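Putative fructose-bisphosphate aldolase (Coccidioides immitis, PDB 3PM6) is a putative class II fructose-bisphosphate aldolase, a zinc-containing enzyme built on a TIM barrel. Local coordinates at residues K126-V137 against E176-I185. Sequence-based numbering, arbitrary orientation.
Sequences KEENLRLTRELV and ESEEFVATGI
L130 sits on the ring of F180 where two neighbouring outer helices of the TIM barrel meet: helix 126-141, between barrel strands 116-119 and 146-149, and helix 174-181, which precedes strand 187-188. The short segments run nearly parallel, their axes 26° apart and 10.6 Å at closest approach.

Packing centres on that ring. L130 CD2 stands 3.5 Å from the F180 ring centroid and 9° off its normal, a CH-pi contact over the centre of one face. N129 brings a polar group to the ring edge, where its OD1 approaches F180 CE1 at 3.2 Å, the amide plane turned steeply against the ring. With CG anti to the backbone N, N129 reaches across the interface, while its ND2 is held by the carbonyl of E150. Further along, the CG2 methyl of I185 meets V137 CG2 at 3.7 Å and also touches T133 CG2; A149 and T147 of strand 146-149 back this cluster.

Charge pairing lies at the start of helix segment 126-137. K126, its chain bent at chi3 and chi4, passes the E176 carboxylate with its methylenes and brings NZ to E179 OE2 at 2.8 Å, a salt bridge in which NZ meets the oxygen from above the carboxylate plane.

Polar bonds close the other end, where the chain turns from V181 to G184. R134 NH1 donates a weak bond to A182 O (3.2 Å, bent to 121°), and T183 CA lies over one face of the guanidinium, displaced toward its rim. One water donates to both R134 O and T183 O, at 2.8 Å each.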
ATOM      1  N   LYS A 126       8.662 -20.554 -28.773  1.00 18.57           N
ATOM      2  CA  LYS A 126       7.718 -21.518 -28.226  1.00 19.91           C
ATOM      3  C   LYS A 126       8.374 -22.587 -27.340  1.00 19.46           C
ATOM      4  O   LYS A 126       7.918 -22.876 -26.230  1.00 19.05           O
ATOM      5  CB  LYS A 126       6.935 -22.185 -29.371  1.00 20.47           C
ATOM      6  CG  LYS A 126       5.877 -23.116 -28.872  1.00 23.69           C
ATOM      7  CD  LYS A 126       5.316 -24.010 -29.974  1.00 31.73           C
ATOM      8  CE  LYS A 126       5.907 -25.418 -29.924  1.00 34.53           C
ATOM      9  NZ  LYS A 126       6.051 -25.890 -28.492  1.00 36.26           N
ATOM     10  N   GLU A 127       9.432 -23.201 -27.858  1.00 20.23           N
ATOM     11  CA  GLU A 127      10.106 -24.322 -27.179  1.00 20.35           C
ATOM     12  C   GLU A 127      10.802 -23.856 -25.876  1.00 19.43           C
ATOM     13  O   GLU A 127      10.776 -24.532 -24.867  1.00 19.61           O
ATOM     14  CB  GLU A 127      11.076 -25.000 -28.166  1.00 21.92           C
ATOM     15  CG  GLU A 127      10.405 -25.627 -29.442  1.00 26.00           C
ATOM     16  CD  GLU A 127      10.174 -24.656 -30.657  1.00 31.21           C
ATOM     17  OE1 GLU A 127      10.594 -23.453 -30.684  1.00 33.06           O
ATOM     18  OE2 GLU A 127       9.537 -25.132 -31.623  1.00 34.93           O
ATOM     19  N   GLU A 128      11.390 -22.670 -25.898  1.00 18.99           N
ATOM     20  CA  GLU A 128      11.957 -22.077 -24.694  1.00 18.82           C
ATOM     21  C   GLU A 128      10.870 -21.694 -23.673  1.00 18.24           C
ATOM     22  O   GLU A 128      11.021 -21.934 -22.467  1.00 19.49           O
ATOM     23  CB  GLU A 128      12.821 -20.862 -25.080  1.00 17.82           C
ATOM     24  CG  GLU A 128      13.556 -20.189 -23.915  1.00 17.79           C
ATOM     25  CD  GLU A 128      14.751 -20.998 -23.413  1.00 19.82           C
ATOM     26  OE1 GLU A 128      14.904 -22.206 -23.736  1.00 18.55           O
ATOM     27  OE2 GLU A 128      15.550 -20.408 -22.684  1.00 19.42           O
ATOM     28  N   ASN A 129       9.784 -21.104 -24.154  1.00 18.14           N
ATOM     29  CA  ASN A 129       8.606 -20.800 -23.332  1.00 17.91           C
ATOM     30  C   ASN A 129       8.161 -22.094 -22.610  1.00 18.46           C
ATOM     31  O   ASN A 129       7.994 -22.102 -21.387  1.00 18.34           O
ATOM     32  CB  ASN A 129       7.529 -20.207 -24.269  1.00 16.82           C
ATOM     33  CG  ASN A 129       6.219 -19.811 -23.575  1.00 18.50           C
ATOM     34  OD1 ASN A 129       5.953 -20.139 -22.404  1.00 15.19           O
ATOM     35  ND2 ASN A 129       5.346 -19.115 -24.355  1.00 17.50           N
ATOM     36  N   LEU A 130       8.025 -23.205 -23.342  1.00 19.27           N
ATOM     37  CA  LEU A 130       7.612 -24.467 -22.698  1.00 19.82           C
ATOM     38  C   LEU A 130       8.611 -24.919 -21.657  1.00 20.35           C
ATOM     39  O   LEU A 130       8.213 -25.329 -20.547  1.00 20.56           O
ATOM     40  CB  LEU A 130       7.473 -25.600 -23.703  1.00 20.79           C
ATOM     41  CG  LEU A 130       6.207 -25.670 -24.503  1.00 21.35           C
ATOM     42  CD1 LEU A 130       6.522 -26.642 -25.624  1.00 25.14           C
ATOM     43  CD2 LEU A 130       5.022 -26.145 -23.630  1.00 21.14           C
ATOM     44  N   ARG A 131       9.903 -24.822 -22.017  1.00 20.52           N
ATOM     45  CA  ARG A 131      11.002 -25.280 -21.172  1.00 20.75           C
ATOM     46  C   ARG A 131      11.049 -24.511 -19.860  1.00 20.22           C
ATOM     47  O   ARG A 131      11.055 -25.104 -18.780  1.00 19.62           O
ATOM     48  CB  ARG A 131      12.350 -25.145 -21.910  1.00 20.38           C
ATOM     49  CG  ARG A 131      13.524 -25.858 -21.214  1.00 21.06           C
ATOM     50  CD  ARG A 131      14.901 -25.535 -21.842  1.00 20.85           C
ATOM     51  NE  ARG A 131      15.284 -24.123 -21.713  1.00 21.86           N
ATOM     52  CZ  ARG A 131      15.773 -23.581 -20.605  1.00 22.93           C
ATOM     53  NH1 ARG A 131      15.943 -24.310 -19.506  1.00 25.26           N
ATOM     54  NH2 ARG A 131      16.103 -22.313 -20.583  1.00 25.12           N
ATOM     55  N   LEU A 132      11.135 -23.189 -19.955  1.00 20.30           N
ATOM     56  CA  LEU A 132      11.147 -22.372 -18.754  1.00 20.92           C
ATOM     57  C   LEU A 132       9.826 -22.519 -17.962  1.00 21.20           C
ATOM     58  O   LEU A 132       9.858 -22.611 -16.738  1.00 19.99           O
ATOM     59  CB  LEU A 132      11.396 -20.906 -19.099  1.00 20.56           C
ATOM     60  CG  LEU A 132      12.758 -20.579 -19.696  1.00 21.81           C
ATOM     61  CD1 LEU A 132      12.687 -19.199 -20.380  1.00 20.63           C
ATOM     62  CD2 LEU A 132      13.876 -20.679 -18.618  1.00 21.37           C
ATOM     63  N   THR A 133       8.675 -22.537 -18.657  1.00 21.80           N
ATOM     64  CA  THR A 133       7.377 -22.670 -17.949  1.00 22.21           C
ATOM     65  C   THR A 133       7.357 -23.969 -17.120  1.00 23.12           C
ATOM     66  O   THR A 133       7.026 -23.955 -15.940  1.00 22.63           O
ATOM     67  CB  THR A 133       6.145 -22.584 -18.894  1.00 21.74           C
ATOM     68  OG1 THR A 133       6.104 -21.299 -19.524  1.00 19.37           O
ATOM     69  CG2 THR A 133       4.830 -22.792 -18.117  1.00 22.03           C
ATOM     70  N   ARG A 134       7.749 -25.087 -17.725  1.00 24.68           N
ATOM     71  CA  ARG A 134       7.755 -26.378 -16.984  1.00 25.42           C
ATOM     72  C   ARG A 134       8.570 -26.299 -15.684  1.00 25.79           C
ATOM     73  O   ARG A 134       8.109 -26.688 -14.620  1.00 25.58           O
ATOM     74  CB  ARG A 134       8.282 -27.501 -17.866  1.00 26.54           C
ATOM     75  CG  ARG A 134       8.367 -28.866 -17.183  1.00 28.37           C
ATOM     76  CD  ARG A 134       8.860 -29.918 -18.186  1.00 35.47           C
ATOM     77  NE  ARG A 134       7.914 -30.103 -19.294  1.00 35.51           N
ATOM     78  CZ  ARG A 134       6.842 -30.903 -19.258  1.00 37.00           C
ATOM     79  NH1 ARG A 134       6.554 -31.621 -18.162  1.00 38.27           N
ATOM     80  NH2 ARG A 134       6.052 -30.981 -20.320  1.00 33.58           N
ATOM     81  N   GLU A 135       9.776 -25.765 -15.767  1.00 26.45           N
ATOM     82  CA  GLU A 135      10.618 -25.715 -14.595  1.00 27.38           C
ATOM     83  C   GLU A 135      10.190 -24.669 -13.587  1.00 26.27           C
ATOM     84  O   GLU A 135      10.353 -24.883 -12.386  1.00 26.40           O
ATOM     85  CB  GLU A 135      12.109 -25.655 -14.971  1.00 28.71           C
ATOM     86  CG  GLU A 135      12.753 -24.322 -15.148  1.00 32.48           C
ATOM     87  CD  GLU A 135      14.285 -24.470 -15.338  1.00 40.03           C
ATOM     88  OE1 GLU A 135      14.772 -24.252 -16.470  1.00 40.90           O
ATOM     89  OE2 GLU A 135      15.003 -24.819 -14.363  1.00 43.71           O
ATOM     90  N   LEU A 136       9.617 -23.557 -14.056  1.00 24.81           N
ATOM     91  CA  LEU A 136       9.137 -22.550 -13.142  1.00 23.73           C
ATOM     92  C   LEU A 136       7.842 -22.946 -12.446  1.00 23.76           C
ATOM     93  O   LEU A 136       7.600 -22.533 -11.303  1.00 24.03           O
ATOM     94  CB  LEU A 136       9.020 -21.166 -13.818  1.00 22.97           C
ATOM     95  CG  LEU A 136      10.379 -20.571 -14.185  1.00 22.11           C
ATOM     96  CD1 LEU A 136      10.202 -19.479 -15.243  1.00 19.96           C
ATOM     97  CD2 LEU A 136      11.159 -20.069 -12.975  1.00 19.71           C
ATOM     98  N   VAL A 137       6.999 -23.712 -13.136  1.00 23.98           N
ATOM     99  CA  VAL A 137       5.802 -24.259 -12.533  1.00 24.57           C
ATOM    100  C   VAL A 137       6.197 -25.185 -11.369  1.00 25.88           C
ATOM    101  O   VAL A 137       5.583 -25.145 -10.292  1.00 26.14           O
ATOM    102  CB  VAL A 137       4.964 -25.037 -13.570  1.00 24.96           C
ATOM    103  CG1 VAL A 137       3.975 -25.981 -12.879  1.00 24.28           C
ATOM    104  CG2 VAL A 137       4.245 -24.051 -14.519  1.00 24.68           C
ATOM    105  N   GLU A 176      -0.665 -26.298 -29.239  1.00 27.29           N
ATOM    106  CA  GLU A 176       0.286 -25.625 -28.325  1.00 26.83           C
ATOM    107  C   GLU A 176      -0.329 -25.600 -26.915  1.00 26.55           C
ATOM    108  O   GLU A 176       0.378 -25.817 -25.934  1.00 26.53           O
ATOM    109  CB  GLU A 176       0.766 -24.235 -28.819  1.00 26.82           C
ATOM    110  CG  GLU A 176       1.705 -23.446 -27.811  1.00 25.69           C
ATOM    111  CD  GLU A 176       2.360 -22.183 -28.385  1.00 25.34           C
ATOM    112  OE1 GLU A 176       2.075 -21.820 -29.543  1.00 27.25           O
ATOM    113  OE2 GLU A 176       3.188 -21.548 -27.682  1.00 23.93           O
ATOM    114  N   SER A 177      -1.651 -25.429 -26.829  1.00 27.06           N
ATOM    115  CA  SER A 177      -2.364 -25.471 -25.537  1.00 26.80           C
ATOM    116  C   SER A 177      -2.156 -26.789 -24.803  1.00 27.40           C
ATOM    117  O   SER A 177      -1.781 -26.795 -23.619  1.00 26.45           O
ATOM    118  CB  SER A 177      -3.852 -25.225 -25.731  1.00 27.18           C
ATOM    119  OG  SER A 177      -4.089 -23.934 -26.254  1.00 28.59           O
ATOM    120  N   GLU A 178      -2.404 -27.893 -25.513  1.00 28.39           N
ATOM    121  CA  GLU A 178      -2.105 -29.259 -25.041  1.00 29.51           C
ATOM    122  C   GLU A 178      -0.664 -29.406 -24.581  1.00 28.26           C
ATOM    123  O   GLU A 178      -0.430 -29.928 -23.497  1.00 28.10           O
ATOM    124  CB  GLU A 178      -2.395 -30.293 -26.152  1.00 30.71           C
ATOM    125  CG  GLU A 178      -3.864 -30.734 -26.256  1.00 36.52           C
ATOM    126  CD  GLU A 178      -4.225 -31.304 -27.631  1.00 43.42           C
ATOM    127  OE1 GLU A 178      -3.305 -31.843 -28.306  1.00 45.32           O
ATOM    128  OE2 GLU A 178      -5.420 -31.200 -28.043  1.00 43.47           O
ATOM    129  N   GLU A 179       0.295 -28.950 -25.394  1.00 27.22           N
ATOM    130  CA  GLU A 179       1.709 -28.955 -24.970  1.00 28.32           C
ATOM    131  C   GLU A 179       1.870 -28.247 -23.618  1.00 26.83           C
ATOM    132  O   GLU A 179       2.582 -28.742 -22.748  1.00 27.63           O
ATOM    133  CB  GLU A 179       2.686 -28.349 -26.024  1.00 28.29           C
ATOM    134  CG  GLU A 179       2.464 -28.828 -27.507  1.00 33.35           C
ATOM    135  CD  GLU A 179       3.461 -28.218 -28.555  1.00 36.76           C
ATOM    136  OE1 GLU A 179       3.041 -27.659 -29.630  1.00 35.49           O
ATOM    137  OE2 GLU A 179       4.678 -28.350 -28.300  1.00 39.57           O
ATOM    138  N   PHE A 180       1.202 -27.109 -23.424  1.00 25.35           N
ATOM    139  CA  PHE A 180       1.357 -26.362 -22.164  1.00 24.30           C
ATOM    140  C   PHE A 180       0.676 -27.030 -20.959  1.00 24.82           C
ATOM    141  O   PHE A 180       1.192 -26.959 -19.830  1.00 24.37           O
ATOM    142  CB  PHE A 180       0.979 -24.893 -22.309  1.00 22.32           C
ATOM    143  CG  PHE A 180       2.101 -24.044 -22.805  1.00 22.99           C
ATOM    144  CD1 PHE A 180       2.923 -23.384 -21.911  1.00 21.08           C
ATOM    145  CD2 PHE A 180       2.352 -23.916 -24.169  1.00 20.65           C
ATOM    146  CE1 PHE A 180       3.969 -22.627 -22.363  1.00 21.59           C
ATOM    147  CE2 PHE A 180       3.401 -23.151 -24.625  1.00 22.18           C
ATOM    148  CZ  PHE A 180       4.206 -22.500 -23.733  1.00 21.55           C
ATOM    149  N   VAL A 181      -0.453 -27.694 -21.198  1.00 25.57           N
ATOM    150  CA  VAL A 181      -1.143 -28.459 -20.131  1.00 26.76           C
ATOM    151  C   VAL A 181      -0.202 -29.508 -19.471  1.00 27.71           C
ATOM    152  O   VAL A 181      -0.268 -29.734 -18.264  1.00 28.09           O
ATOM    153  CB  VAL A 181      -2.438 -29.143 -20.676  1.00 27.05           C
ATOM    154  CG1 VAL A 181      -2.913 -30.287 -19.775  1.00 28.24           C
ATOM    155  CG2 VAL A 181      -3.567 -28.132 -20.861  1.00 28.40           C
ATOM    156  N   ALA A 182       0.654 -30.145 -20.271  1.00 28.69           N
ATOM    157  CA  ALA A 182       1.638 -31.131 -19.758  1.00 29.89           C
ATOM    158  C   ALA A 182       2.703 -30.511 -18.850  1.00 29.71           C
ATOM    159  O   ALA A 182       3.395 -31.236 -18.128  1.00 30.90           O
ATOM    160  CB  ALA A 182       2.309 -31.906 -20.916  1.00 29.88           C
ATOM    161  N   THR A 183       2.859 -29.181 -18.881  1.00 28.75           N
ATOM    162  CA  THR A 183       3.817 -28.533 -17.975  1.00 27.47           C
ATOM    163  C   THR A 183       3.290 -28.498 -16.564  1.00 26.57           C
ATOM    164  O   THR A 183       4.043 -28.186 -15.664  1.00 26.78           O
ATOM    165  CB  THR A 183       4.150 -27.074 -18.359  1.00 27.83           C
ATOM    166  OG1 THR A 183       2.947 -26.296 -18.355  1.00 27.69           O
ATOM    167  CG2 THR A 183       4.803 -26.997 -19.724  1.00 26.83           C
ATOM    168  N   GLY A 184       2.004 -28.807 -16.368  1.00 25.49           N
ATOM    169  CA  GLY A 184       1.381 -28.718 -15.033  1.00 24.34           C
ATOM    170  C   GLY A 184       0.836 -27.348 -14.609  1.00 22.44           C
ATOM    171  O   GLY A 184       0.473 -27.138 -13.436  1.00 21.11           O
ATOM    172  N   ILE A 185       0.776 -26.401 -15.544  1.00 21.10           N
ATOM    173  CA  ILE A 185       0.123 -25.095 -15.263  1.00 19.48           C
ATOM    174  C   ILE A 185      -1.309 -25.316 -14.850  1.00 18.62           C
ATOM    175  O   ILE A 185      -1.864 -26.332 -15.179  1.00 18.87           O
ATOM    176  CB  ILE A 185       0.039 -24.221 -16.505  1.00 19.18           C
ATOM    177  CG1 ILE A 185      -0.769 -24.970 -17.549  1.00 19.27           C
ATOM    178  CG2 ILE A 185       1.407 -23.823 -16.946  1.00 18.87           C
ATOM    179  CD1 ILE A 185      -0.631 -24.452 -18.917  1.00 24.62           C
TER
HETATM  180  O   HOH W   1       6.230 -28.620 -13.954  1.00 24.88           O